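Local coordinates for 4-aminobutyrate transaminase (Acinetobacter baumannii, PDB 6WOP), which probably catalyses the pyridoxal-phosphate-dependent transfer of the amino group of 4-aminobutyrate to 2-oxoglutarate, giving succinate semialdehyde and glutamate, at residues A[244-249]-A[311-316]; A[323-328]-A[353-358]; A[275-280]-A[303-308]; A[49-54]-A[390-395]; A[206-211]-A[239-244]. All coordinates share one frame; numbering follows the deposited sequence.

Contact 1 of 5, residues A[244-249]-A[311-316]; sequences SGFART and AVIDAI
The type I' beta turn that runs from Gly245 to Arg248 brings its two central residues, Phe246 and Ala247, against Ile316, Ile313 and Val312 on one side of helix 303-318. Both central residues have the positive phi of this turn type, an uncommon state for side-chain-bearing residues. The turn presents the Ala247 methyl to the helix, while the Phe246 ring lies beside the contact and meets the isoleucines with its edge. Ile316 carries most of the contact from the helix. Its CG1 is anti to its own carbonyl carbon (chi1 -73°), which sends CD1 to the near end of Phe246: CD1 of Ile316 lies 4.0 Å from Phe246 CB and in the plane of the ring, at the edge. The two side chains cross at about a right angle. The other branch, CG2 of Ile316, rests 4.0 Å from Ala247 CB, where the small methyl of alanine lets the turn come close to the helix. Further round the ring edge, Phe246 CE1 is 4.2 Å from CG1 of Ile313. Val312 adds a looser touch through CG1, which is 4.4 Å from Phe246 CD1. Leu271 and Ile94, the latter on helix 85-97, also pack on Phe246.

Side chain to side chain, the contact is all hydrocarbon, and isoleucine suits it by presenting methyl and methylene groups to the rim of the ring. Ile316 CD1 also lies 3.8 Å from Phe246 O, a buried carbonyl oxygen that is satisfied by Asn55 ND2. Close fit and the exclusion of water therefore join turn and helix, while polar bonds to other parts of the chain help fix the turn.

Contact 2 of 5, residues A[323-328]-A[353-358]; sequences DRANEL and LGSMVA
Ser355, Ala325 and Gly354 bury the most surface here, where the tip of a beta hairpin meets helix 321-342. Ser355 has its OG anti to its own carbonyl carbon (chi1 -84°), which directs the hydroxyl at the helix backbone. OG donates to Ala325 O across a short 2.5 Å, arriving in the carbonyl plane on a lone pair, with a C=O...OG angle of 123°. The same hydroxyl is hydrogen-bonded to Tyr395 OH, so this small polar side chain links three parts of the fold. Ala325 meets the serine with its methyl as well, CB to Ser355 CB being 4.0 Å; a residue this short lets the helix backbone approach the turn. Leu328 CB, one helical turn further on, closes over the hydroxyl at 3.7 Å from Ser355 OG.

Gly354 and Ser355 are the central residues of a type II' turn, whose first central position has a positive phi that glycine adopts easily. Gly354 CA lies 3.5 Å from Asn326 OD1, the tip of a side chain whose CB points away from the turn.

The hairpin joins strands 347-353 and 356-361 at one edge of a mixed sheet. Beyond the turn, Val357 packs on Leu332, Val333 and Leu336 of helix 321-342, and Leu328 reaches Phe404 of helix 401-416, placing the hairpin tip beside the first of these two helices.

Contact 3 of 5, residues A[275-280]-A[303-308]; sequences FPISGV and PIAVAA
Ile304, in the first turn of helix 303-318, opens the contact by laying CG2 at 3.7 Å from Phe275 CD2. The two side chains cross obliquely, and CG2 meets the ring beside this carbon.

Ala305 comes next and sits at the centre of the contact. Its methyl is lodged among three residues of the 275-280 segment: CB lies 3.2 Å from Pro276 O, 3.9 Å from Phe275 CB and 3.4 Å from Ile277 CB. The last pair is tighter than ordinary van der Waals contact, and the smallness of alanine is what allows the extended chain to run so near the helix backbone.

Val306 sets out away from the other segment, yet its CG2 branch, lying beside the backbone N, still reaches Ile277 CD1 at 3.5 Å. Ile277 makes this possible from its side: CG1 is anti to the backbone N (chi1 -179°) and the chain is extended, which carries CD1 across the helix to the valine.

Ala308, one turn after Ile304, finishes the series with CB at 3.6 Å from Phe275 CD1. Ile304 and Ala308 thus touch the two ortho carbons of the same ring.

The helix begins here alongside the approach to strand 278-283, which lies between strands 104-109 and 264-267 in a mixed sheet. Val67 of helix 61-71 also packs on Phe275, and Leu90 of helix 85-97 on Ile277. The second subunit is close too: its Tyr299 OH is hydrogen-bonded to Ile277 O, and its own Phe275 packs on Ile304.

Contact 4 of 5, residues A[49-54]-A[390-395]; sequences GGIAVL and VIRFLY
Leu394 points its forked end at Ala52, while Arg392, two residues earlier and with its CB likewise pointing toward the other segment, reaches across to Ile51. The tip of the leucine straddles the alanine methyl: CD2 is 3.7 Å and CD1 3.9 Å from Ala52 CB, a fit of branched end against small knob. Arg392 has its CG in the crowded position between backbone N and carbonyl carbon (chi1 56°), and from there its chain runs extended to NE. The arginine and isoleucine side chains meet at a slant, with Arg392 NH1 3.8 Å from Ile51 CG2. That touch is apolar in character; the polar end is gripped by a salt bridge from NH2 to Glu212 OE1.

Residues 49 to 52 all have positive phi and form a left-handed helical turn that faces Leu394, with a bond of 2.8 Å from Val53 N to Gly49 O. Gly49 suits this place doubly: it takes positive phi readily, and a CB would collide with Leu394 O. Instead Gly49 CA makes a C-H...O contact of 3.5 Å with Leu394 O. A water tightens the same junction, donating to Leu394 O at 2.9 Å and accepting from Leu54 N at a longer 3.3 Å.

Ile51 O is hydrogen-bonded to Lys269 NZ, and Gly50 O to His76 NE2 of the second subunit. The left-handed turn after strand 43-46, packed against strand 390-393 of the same mixed sheet with the Glu212-Arg392 pair nearby, is consistent with the substrate pocket of 4-aminobutyrate aminotransferases, where a glutamate-arginine pair is known to border the substrate site.

Contact 5 of 5, residues A[206-211]-A[239-244]; sequences LEPVQG and ADEVQS
Asp240, with CG anti to the backbone N (chi1 179°), and Glu207, with CG beside its own backbone N, lie side by side and point the same way. Glu207 CG is 4.1 Å from Asp240 CB, and the carboxylate planes are turned 39° apart. Behind them, the C-terminal ends of parallel strands 201-206 and 236-240, in the large sheet of this fold-type I enzyme, are joined by a nearly straight bond (169°), Asp240 N to Leu206 O at 2.9 Å.

The Pro208 ring crosses the Glu241 side chain at about a right angle, its CG 3.9 Å from Glu241 OE2; proline suits the place, being compact and without an N-H to satisfy. Gly211 CA lies 3.9 Å from Gln243 OE1; a CB would strike Gln243 NE2, which is hydrogen-bonded to Glu212 OE2.

Glu207 OE2 accepts from Gly211 N at 2.8 Å, above the carboxylate plane. Asp240 OD1 takes Val242 N at 3.0 Å in an Asx turn and also Thr266 OG1, while OD2 meets His140 ND1. Asp240 probably corresponds to the aspartate facing the cofactor's pyridine nitrogen in this family. Glu241 OE1 accepts from Ser244 OG at 2.6 Å. These bonds satisfy buried acids and shape the loop.

Overall arrangement
Along the chain contact 5 closes before contact 3 opens, contact 1 spans contact 3, contact 2 follows, and contact 4 brackets them all. Contacts 1 and 3 share helix 303-318, with centres about 13 Å apart. Contacts 2 and 4 meet on the neighbouring strands 356-361 and 390-393 of one mixed sheet, whereas contacts 3 and 5 reach the other, about 19 Å apart between centres. Arg248 of contact 1 reaches the backbone of both contacts 2 and 4, and Met356 and Gln243 bring in contact 5. Contacts 1, 2, 4 and 5 thus form one touching cluster between the two sheets, while contact 3 is joined to it through helix 303-318; contacts 3 and 4 touch the second subunit.

Contact 1 of 5, residues A[244-249]-A[311-316]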
# COMPACT_ATOMS: atom_id res chain seq x y z
N SER A 244 9.96 6.19 27.94
CA SER A 244 10.88 5.57 28.92
C SER A 244 12.12 6.40 29.23
O SER A 244 12.87 6.03 30.14
CB SER A 244 11.35 4.22 28.39
OG SER A 244 11.90 4.38 27.10
N GLY A 245 12.43 7.41 28.40
CA GLY A 245 13.71 8.11 28.44
C GLY A 245 13.78 9.17 29.52
O GLY A 245 12.82 9.43 30.25
N PHE A 246 14.98 9.77 29.63
CA PHE A 246 15.26 10.88 30.55
C PHE A 246 14.84 10.56 31.99
O PHE A 246 14.07 11.29 32.63
CB PHE A 246 14.63 12.16 29.99
CG PHE A 246 15.32 12.50 28.76
CD1 PHE A 246 16.52 13.13 28.85
CD2 PHE A 246 14.91 11.95 27.56
CE1 PHE A 246 17.30 13.35 27.77
CE2 PHE A 246 15.70 12.13 26.44
CZ PHE A 246 16.88 12.87 26.55
N ALA A 247 15.45 9.47 32.48
CA ALA A 247 15.62 9.08 33.89
C ALA A 247 14.39 8.36 34.46
O ALA A 247 14.45 7.91 35.62
CB ALA A 247 15.96 10.27 34.79
N ARG A 248 13.33 8.17 33.68
CA ARG A 248 12.11 7.53 34.20
C ARG A 248 12.39 6.18 34.85
O ARG A 248 11.80 5.84 35.88
CB ARG A 248 11.10 7.36 33.07
CG ARG A 248 9.68 7.06 33.50
CD ARG A 248 9.02 8.35 34.05
NE ARG A 248 8.34 8.07 35.28
CZ ARG A 248 7.90 9.01 36.10
NH1 ARG A 248 8.07 10.32 35.78
NH2 ARG A 248 7.33 8.67 37.25
N THR A 249 13.28 5.39 34.27
CA THR A 249 13.47 4.01 34.70
C THR A 249 14.64 3.87 35.64
O THR A 249 15.03 2.76 35.95
CB THR A 249 13.68 3.08 33.50
OG1 THR A 249 14.94 3.40 32.87
CG2 THR A 249 12.51 3.21 32.54
N ALA A 311 18.77 22.14 30.05
CA ALA A 311 18.60 22.28 31.49
C ALA A 311 17.99 21.02 32.08
O ALA A 311 18.23 20.72 33.26
CB ALA A 311 17.74 23.50 31.83
N VAL A 312 17.23 20.28 31.29
CA VAL A 312 16.72 18.98 31.78
C VAL A 312 17.88 18.03 32.08
O VAL A 312 17.93 17.37 33.13
CB VAL A 312 15.77 18.36 30.74
CG1 VAL A 312 15.57 16.84 31.06
CG2 VAL A 312 14.44 19.11 30.68
N ILE A 313 18.81 17.91 31.14
CA ILE A 313 19.95 17.05 31.38
C ILE A 313 20.72 17.54 32.59
O ILE A 313 21.18 16.74 33.41
CB ILE A 313 20.83 16.99 30.13
CG1 ILE A 313 20.00 16.36 29.00
CG2 ILE A 313 22.21 16.27 30.41
CD1 ILE A 313 20.74 16.39 27.70
N ASP A 314 20.94 18.85 32.66
CA ASP A 314 21.64 19.41 33.84
C ASP A 314 20.94 18.98 35.11
O ASP A 314 21.58 18.58 36.10
CB ASP A 314 21.59 20.94 33.76
CG ASP A 314 22.56 21.53 32.78
OD1 ASP A 314 23.38 20.77 32.25
OD2 ASP A 314 22.53 22.79 32.58
N ALA A 315 19.61 19.09 35.12
CA ALA A 315 18.89 18.86 36.37
C ALA A 315 18.94 17.38 36.72
O ALA A 315 19.15 17.01 37.89
CB ALA A 315 17.43 19.32 36.26
N ILE A 316 18.75 16.50 35.72
CA ILE A 316 18.78 15.07 35.99
C ILE A 316 20.09 14.69 36.66
O ILE A 316 20.13 13.91 37.63
CB ILE A 316 18.57 14.28 34.68
CG1 ILE A 316 17.08 14.39 34.24
CG2 ILE A 316 19.04 12.81 34.81
CD1 ILE A 316 16.89 13.88 32.76

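Contact 2 of 5, residues A[323-328]-A[353-358]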
# COMPACT_ATOMS: atom_id res chain seq x y z
N ASP A 323 18.67 8.34 40.55
CA ASP A 323 18.57 7.76 41.89
C ASP A 323 17.21 8.02 42.53
O ASP A 323 16.64 7.14 43.17
CB ASP A 323 19.66 8.32 42.80
CG ASP A 323 21.04 7.78 42.50
OD1 ASP A 323 21.20 6.69 41.91
OD2 ASP A 323 21.98 8.50 42.85
N ARG A 324 16.68 9.25 42.39
CA ARG A 324 15.35 9.53 42.92
C ARG A 324 14.29 8.64 42.29
O ARG A 324 13.35 8.20 42.97
CB ARG A 324 14.99 11.00 42.75
CG ARG A 324 15.64 11.87 43.80
CD ARG A 324 14.75 12.98 44.34
NE ARG A 324 13.88 12.53 45.43
CZ ARG A 324 12.57 12.83 45.51
NH1 ARG A 324 11.98 13.59 44.53
NH2 ARG A 324 11.86 12.31 46.55
N ALA A 325 14.42 8.38 40.97
CA ALA A 325 13.47 7.48 40.30
C ALA A 325 13.47 6.11 40.96
O ALA A 325 12.41 5.50 41.17
CB ALA A 325 13.82 7.35 38.82
N ASN A 326 14.66 5.59 41.27
CA ASN A 326 14.70 4.28 41.91
C ASN A 326 14.10 4.33 43.32
O ASN A 326 13.35 3.41 43.71
CB ASN A 326 16.12 3.75 41.94
CG ASN A 326 16.58 3.33 40.56
OD1 ASN A 326 15.77 2.86 39.77
ND2 ASN A 326 17.86 3.52 40.25
N GLU A 327 14.42 5.37 44.09
CA GLU A 327 13.91 5.51 45.46
C GLU A 327 12.40 5.70 45.49
O GLU A 327 11.71 5.07 46.30
CB GLU A 327 14.57 6.70 46.18
CG GLU A 327 16.01 6.50 46.44
CD GLU A 327 16.80 7.81 46.66
OE1 GLU A 327 16.22 8.94 46.80
OE2 GLU A 327 18.05 7.66 46.65
N LEU A 328 11.87 6.63 44.70
CA LEU A 328 10.43 6.80 44.65
C LEU A 328 9.74 5.52 44.13
O LEU A 328 8.70 5.11 44.64
CB LEU A 328 10.07 8.01 43.77
CG LEU A 328 10.43 9.43 44.23
CD1 LEU A 328 10.36 10.36 43.04
CD2 LEU A 328 9.49 9.92 45.28
N LEU A 353 9.96 -0.58 36.43
CA LEU A 353 11.39 -0.37 36.22
C LEU A 353 11.69 1.06 36.66
O LEU A 353 11.16 1.99 36.05
CB LEU A 353 11.79 -0.61 34.77
CG LEU A 353 13.31 -0.56 34.59
CD1 LEU A 353 13.97 -1.69 35.32
CD2 LEU A 353 13.63 -0.60 33.09
N GLY A 354 12.45 1.23 37.75
CA GLY A 354 12.70 2.60 38.21
C GLY A 354 11.39 3.21 38.67
O GLY A 354 10.67 2.64 39.51
N SER A 355 11.06 4.38 38.11
CA SER A 355 9.76 4.95 38.42
C SER A 355 8.86 4.94 37.20
O SER A 355 7.88 5.68 37.16
CB SER A 355 9.90 6.38 38.99
OG SER A 355 10.15 6.35 40.42
N MET A 356 9.08 3.95 36.33
CA MET A 356 8.06 3.53 35.37
C MET A 356 7.34 2.36 36.04
O MET A 356 7.75 1.20 35.90
CB MET A 356 8.68 3.15 34.03
CG MET A 356 7.95 3.74 32.89
SD MET A 356 8.80 3.54 31.36
CE MET A 356 7.40 3.77 30.30
N VAL A 357 6.29 2.69 36.83
CA VAL A 357 5.57 1.75 37.69
C VAL A 357 4.09 1.76 37.32
O VAL A 357 3.51 2.83 37.09
CB VAL A 357 5.72 2.09 39.20
CG1 VAL A 357 4.98 1.02 40.09
CG2 VAL A 357 7.15 2.21 39.58
N ALA A 358 3.47 0.58 37.36
CA ALA A 358 2.05 0.44 37.09
C ALA A 358 1.45 -0.65 37.95
O ALA A 358 2.13 -1.63 38.28
CB ALA A 358 1.79 0.10 35.62

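Contact 3 of 5, residues A[275-280]-A[303-308]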
# COMPACT_ATOMS: atom_id res chain seq x y z
N PHE A 275 8.44 21.40 26.85
CA PHE A 275 8.44 22.19 25.61
C PHE A 275 8.61 21.27 24.40
O PHE A 275 9.33 20.27 24.51
CB PHE A 275 9.59 23.20 25.61
CG PHE A 275 9.47 24.25 26.71
CD1 PHE A 275 9.93 24.01 27.98
CD2 PHE A 275 8.85 25.46 26.43
CE1 PHE A 275 9.75 24.96 29.02
CE2 PHE A 275 8.68 26.45 27.47
CZ PHE A 275 9.13 26.17 28.75
N PRO A 276 8.04 21.60 23.24
CA PRO A 276 8.01 20.60 22.14
C PRO A 276 9.37 20.42 21.50
O PRO A 276 9.92 21.34 20.85
CB PRO A 276 6.99 21.18 21.14
CG PRO A 276 6.06 22.00 22.01
CD PRO A 276 7.01 22.63 23.05
N ILE A 277 9.90 19.19 21.63
CA ILE A 277 11.09 18.76 20.91
C ILE A 277 11.14 17.24 20.98
O ILE A 277 10.64 16.64 21.93
CB ILE A 277 12.36 19.39 21.56
CG1 ILE A 277 13.65 18.97 20.83
CG2 ILE A 277 12.48 18.99 23.05
CD1 ILE A 277 14.94 19.84 21.19
N SER A 278 11.86 16.63 20.03
CA SER A 278 12.08 15.17 19.95
C SER A 278 13.46 14.96 19.36
O SER A 278 14.15 15.92 19.00
CB SER A 278 11.05 14.48 19.05
OG SER A 278 11.26 14.85 17.69
N GLY A 279 13.93 13.69 19.34
CA GLY A 279 15.18 13.45 18.63
C GLY A 279 15.39 11.99 18.32
O GLY A 279 14.69 11.12 18.84
N VAL A 280 16.41 11.73 17.52
CA VAL A 280 16.84 10.39 17.14
C VAL A 280 18.32 10.41 17.34
O VAL A 280 18.98 11.33 16.83
CB VAL A 280 16.53 10.02 15.68
CG1 VAL A 280 17.07 8.65 15.36
CG2 VAL A 280 15.03 10.04 15.42
N PRO A 303 14.70 26.38 19.19
CA PRO A 303 15.67 27.00 20.11
C PRO A 303 15.21 27.02 21.57
O PRO A 303 16.04 26.84 22.48
CB PRO A 303 15.78 28.45 19.56
CG PRO A 303 15.50 28.29 18.07
CD PRO A 303 14.41 27.19 17.99
N ILE A 304 13.92 27.35 21.77
CA ILE A 304 13.29 27.36 23.10
C ILE A 304 13.41 25.98 23.76
O ILE A 304 13.86 25.85 24.90
CB ILE A 304 11.81 27.76 22.95
CG1 ILE A 304 11.70 29.17 22.37
CG2 ILE A 304 10.94 27.61 24.24
CD1 ILE A 304 12.27 30.18 23.27
N ALA A 305 12.99 24.94 23.03
CA ALA A 305 12.99 23.59 23.58
C ALA A 305 14.39 23.04 23.71
O ALA A 305 14.64 22.20 24.59
CB ALA A 305 12.16 22.64 22.69
N VAL A 306 15.31 23.45 22.85
CA VAL A 306 16.70 23.03 22.97
C VAL A 306 17.29 23.62 24.26
O VAL A 306 17.99 22.94 25.02
CB VAL A 306 17.47 23.48 21.73
CG1 VAL A 306 18.99 23.45 22.00
CG2 VAL A 306 17.11 22.55 20.50
N ALA A 307 16.96 24.86 24.56
CA ALA A 307 17.47 25.43 25.81
C ALA A 307 16.93 24.67 27.00
O ALA A 307 17.64 24.45 28.00
CB ALA A 307 17.10 26.93 25.92
N ALA A 308 15.66 24.31 26.92
CA ALA A 308 14.99 23.60 28.01
C ALA A 308 15.63 22.23 28.18
O ALA A 308 15.90 21.82 29.31
CB ALA A 308 13.48 23.44 27.73

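Contact 4 of 5, residues A[49-54]-A[390-395]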
# COMPACT_ATOMS: atom_id res chain seq x y z
N GLY A 49 2.28 13.86 35.14
CA GLY A 49 3.44 14.44 34.49
C GLY A 49 3.16 14.83 33.05
O GLY A 49 4.06 14.75 32.21
N GLY A 50 1.92 15.22 32.74
CA GLY A 50 1.59 15.51 31.34
C GLY A 50 1.81 14.32 30.43
O GLY A 50 2.06 14.50 29.23
N ILE A 51 1.70 13.10 30.98
CA ILE A 51 1.97 11.81 30.33
C ILE A 51 3.46 11.70 30.08
O ILE A 51 3.89 11.66 28.90
CB ILE A 51 1.25 11.56 28.99
CG1 ILE A 51 -0.22 12.04 28.96
CG2 ILE A 51 1.28 10.08 28.70
CD1 ILE A 51 -0.82 11.91 27.49
N ALA A 52 4.24 11.68 31.17
CA ALA A 52 5.68 11.36 31.16
C ALA A 52 6.52 12.45 30.52
O ALA A 52 7.69 12.23 30.19
CB ALA A 52 5.91 10.00 30.43
N VAL A 53 5.97 13.66 30.40
CA VAL A 53 6.68 14.81 29.83
C VAL A 53 7.42 15.62 30.88
O VAL A 53 8.34 16.39 30.54
CB VAL A 53 5.69 15.71 29.04
CG1 VAL A 53 6.39 16.95 28.48
CG2 VAL A 53 5.06 14.89 27.87
N LEU A 54 7.08 15.46 32.16
CA LEU A 54 7.58 16.36 33.20
C LEU A 54 8.36 15.58 34.25
O LEU A 54 8.14 15.76 35.46
CB LEU A 54 6.40 17.13 33.84
CG LEU A 54 5.70 17.88 32.68
CD1 LEU A 54 4.31 18.23 33.10
CD2 LEU A 54 6.57 19.13 32.34
N VAL A 390 -5.21 -0.76 33.89
CA VAL A 390 -3.89 -0.52 34.46
C VAL A 390 -3.79 0.94 34.87
O VAL A 390 -4.09 1.83 34.07
CB VAL A 390 -2.79 -0.86 33.45
CG1 VAL A 390 -1.45 -0.69 34.16
CG2 VAL A 390 -3.02 -2.35 32.88
N ILE A 391 -3.37 1.19 36.10
CA ILE A 391 -3.03 2.56 36.53
C ILE A 391 -1.53 2.70 36.42
O ILE A 391 -0.79 1.91 37.01
CB ILE A 391 -3.49 2.83 37.97
CG1 ILE A 391 -5.01 2.70 38.07
CG2 ILE A 391 -2.94 4.20 38.51
CD1 ILE A 391 -5.47 2.55 39.50
N ARG A 392 -1.06 3.71 35.69
CA ARG A 392 0.37 3.88 35.51
C ARG A 392 0.78 5.14 36.25
O ARG A 392 -0.04 6.05 36.40
CB ARG A 392 0.75 4.00 34.02
CG ARG A 392 -0.02 5.15 33.35
CD ARG A 392 0.47 5.32 31.91
NE ARG A 392 -0.54 5.93 31.05
CZ ARG A 392 -0.30 6.39 29.83
NH1 ARG A 392 0.92 6.35 29.34
NH2 ARG A 392 -1.29 6.91 29.11
N PHE A 393 2.01 5.17 36.76
CA PHE A 393 2.46 6.29 37.61
C PHE A 393 3.59 7.04 36.93
O PHE A 393 4.64 6.46 36.64
CB PHE A 393 2.89 5.75 38.98
CG PHE A 393 1.78 5.08 39.69
CD1 PHE A 393 0.90 5.83 40.47
CD2 PHE A 393 1.57 3.71 39.54
CE1 PHE A 393 -0.19 5.24 41.10
CE2 PHE A 393 0.47 3.10 40.15
CZ PHE A 393 -0.41 3.88 40.94
N LEU A 394 3.36 8.34 36.67
CA LEU A 394 4.27 9.21 35.94
C LEU A 394 4.52 10.53 36.66
O LEU A 394 4.69 11.60 36.00
CB LEU A 394 3.71 9.47 34.55
CG LEU A 394 3.80 8.20 33.72
CD1 LEU A 394 2.91 8.37 32.40
CD2 LEU A 394 5.26 7.95 33.38
N TYR A 395 4.51 10.50 38.02
CA TYR A 395 4.78 11.69 38.82
C TYR A 395 6.12 12.28 38.43
O TYR A 395 7.03 11.52 38.08
CB TYR A 395 4.84 11.28 40.29
CG TYR A 395 5.65 9.98 40.49
CD1 TYR A 395 7.03 10.00 40.67
CD2 TYR A 395 5.02 8.74 40.53
CE1 TYR A 395 7.77 8.77 40.87
CE2 TYR A 395 5.70 7.56 40.71
CZ TYR A 395 7.06 7.58 40.90
OH TYR A 395 7.68 6.38 41.08
O HOH W 1 6.52 12.86 34.10

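Contact 5 of 5, residues A[206-211]-A[239-244]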
# COMPACT_ATOMS: atom_id res chain seq x y z
N LEU A 206 10.71 -1.40 19.02
CA LEU A 206 9.99 -1.75 20.24
C LEU A 206 10.31 -0.75 21.35
O LEU A 206 11.42 -0.22 21.44
CB LEU A 206 10.32 -3.15 20.72
CG LEU A 206 11.59 -3.29 21.54
CD1 LEU A 206 11.58 -4.67 22.17
CD2 LEU A 206 12.76 -3.12 20.66
N GLU A 207 9.35 -0.59 22.22
CA GLU A 207 9.58 0.15 23.47
C GLU A 207 10.25 -0.78 24.47
O GLU A 207 9.68 -1.84 24.78
CB GLU A 207 8.23 0.62 24.01
CG GLU A 207 7.51 1.65 23.13
CD GLU A 207 6.02 1.65 23.42
OE1 GLU A 207 5.28 0.88 22.73
OE2 GLU A 207 5.63 2.41 24.36
N PRO A 208 11.44 -0.43 25.01
CA PRO A 208 12.00 -1.26 26.10
C PRO A 208 11.05 -1.37 27.29
O PRO A 208 11.11 -2.36 28.02
CB PRO A 208 13.29 -0.53 26.53
CG PRO A 208 13.56 0.53 25.52
CD PRO A 208 12.26 0.75 24.68
N VAL A 209 10.18 -0.39 27.52
CA VAL A 209 9.08 -0.52 28.48
C VAL A 209 7.83 -0.03 27.76
O VAL A 209 7.69 1.17 27.53
CB VAL A 209 9.30 0.31 29.77
CG1 VAL A 209 8.21 -0.03 30.73
CG2 VAL A 209 10.70 0.03 30.46
N GLN A 210 6.90 -0.92 27.38
CA GLN A 210 5.76 -0.40 26.62
C GLN A 210 4.99 0.58 27.49
O GLN A 210 4.79 0.32 28.67
CB GLN A 210 4.79 -1.50 26.20
CG GLN A 210 5.38 -2.42 25.20
CD GLN A 210 4.32 -3.35 24.64
OE1 GLN A 210 3.55 -4.03 25.41
NE2 GLN A 210 4.29 -3.45 23.31
N GLY A 211 4.58 1.70 26.90
CA GLY A 211 4.03 2.82 27.66
C GLY A 211 2.51 2.72 27.75
O GLY A 211 1.96 2.16 28.70
N ALA A 239 15.06 1.25 19.46
CA ALA A 239 14.45 1.36 20.79
C ALA A 239 13.64 2.64 20.84
O ALA A 239 14.21 3.71 20.68
CB ALA A 239 15.54 1.42 21.87
N ASP A 240 12.33 2.54 21.06
CA ASP A 240 11.50 3.76 21.16
C ASP A 240 11.44 4.15 22.63
O ASP A 240 10.73 3.52 23.43
CB ASP A 240 10.11 3.51 20.58
CG ASP A 240 9.19 4.74 20.69
OD1 ASP A 240 9.63 5.84 21.13
OD2 ASP A 240 8.02 4.60 20.34
N GLU A 241 12.22 5.17 23.02
CA GLU A 241 12.26 5.68 24.37
C GLU A 241 11.54 7.03 24.50
O GLU A 241 11.88 7.84 25.38
CB GLU A 241 13.70 5.80 24.82
CG GLU A 241 14.38 4.45 24.88
CD GLU A 241 15.02 4.17 26.18
OE1 GLU A 241 14.53 4.62 27.25
OE2 GLU A 241 16.05 3.44 26.13
N VAL A 242 10.53 7.28 23.66
CA VAL A 242 9.79 8.54 23.81
C VAL A 242 9.20 8.65 25.21
O VAL A 242 9.31 9.72 25.85
CB VAL A 242 8.70 8.62 22.73
CG1 VAL A 242 7.70 9.67 23.13
CG2 VAL A 242 9.35 8.92 21.41
N GLN A 243 8.65 7.56 25.76
CA GLN A 243 8.08 7.57 27.13
C GLN A 243 9.04 7.10 28.22
O GLN A 243 8.98 7.61 29.35
CB GLN A 243 6.79 6.73 27.17
CG GLN A 243 5.92 7.01 28.42
CD GLN A 243 4.44 6.66 28.28
OE1 GLN A 243 3.79 6.33 29.29
NE2 GLN A 243 3.90 6.72 27.05
N SER A 244 9.96 6.19 27.94
CA SER A 244 10.88 5.57 28.92
C SER A 244 12.12 6.40 29.23
O SER A 244 12.87 6.03 30.14
CB SER A 244 11.35 4.22 28.39
OG SER A 244 11.90 4.38 27.10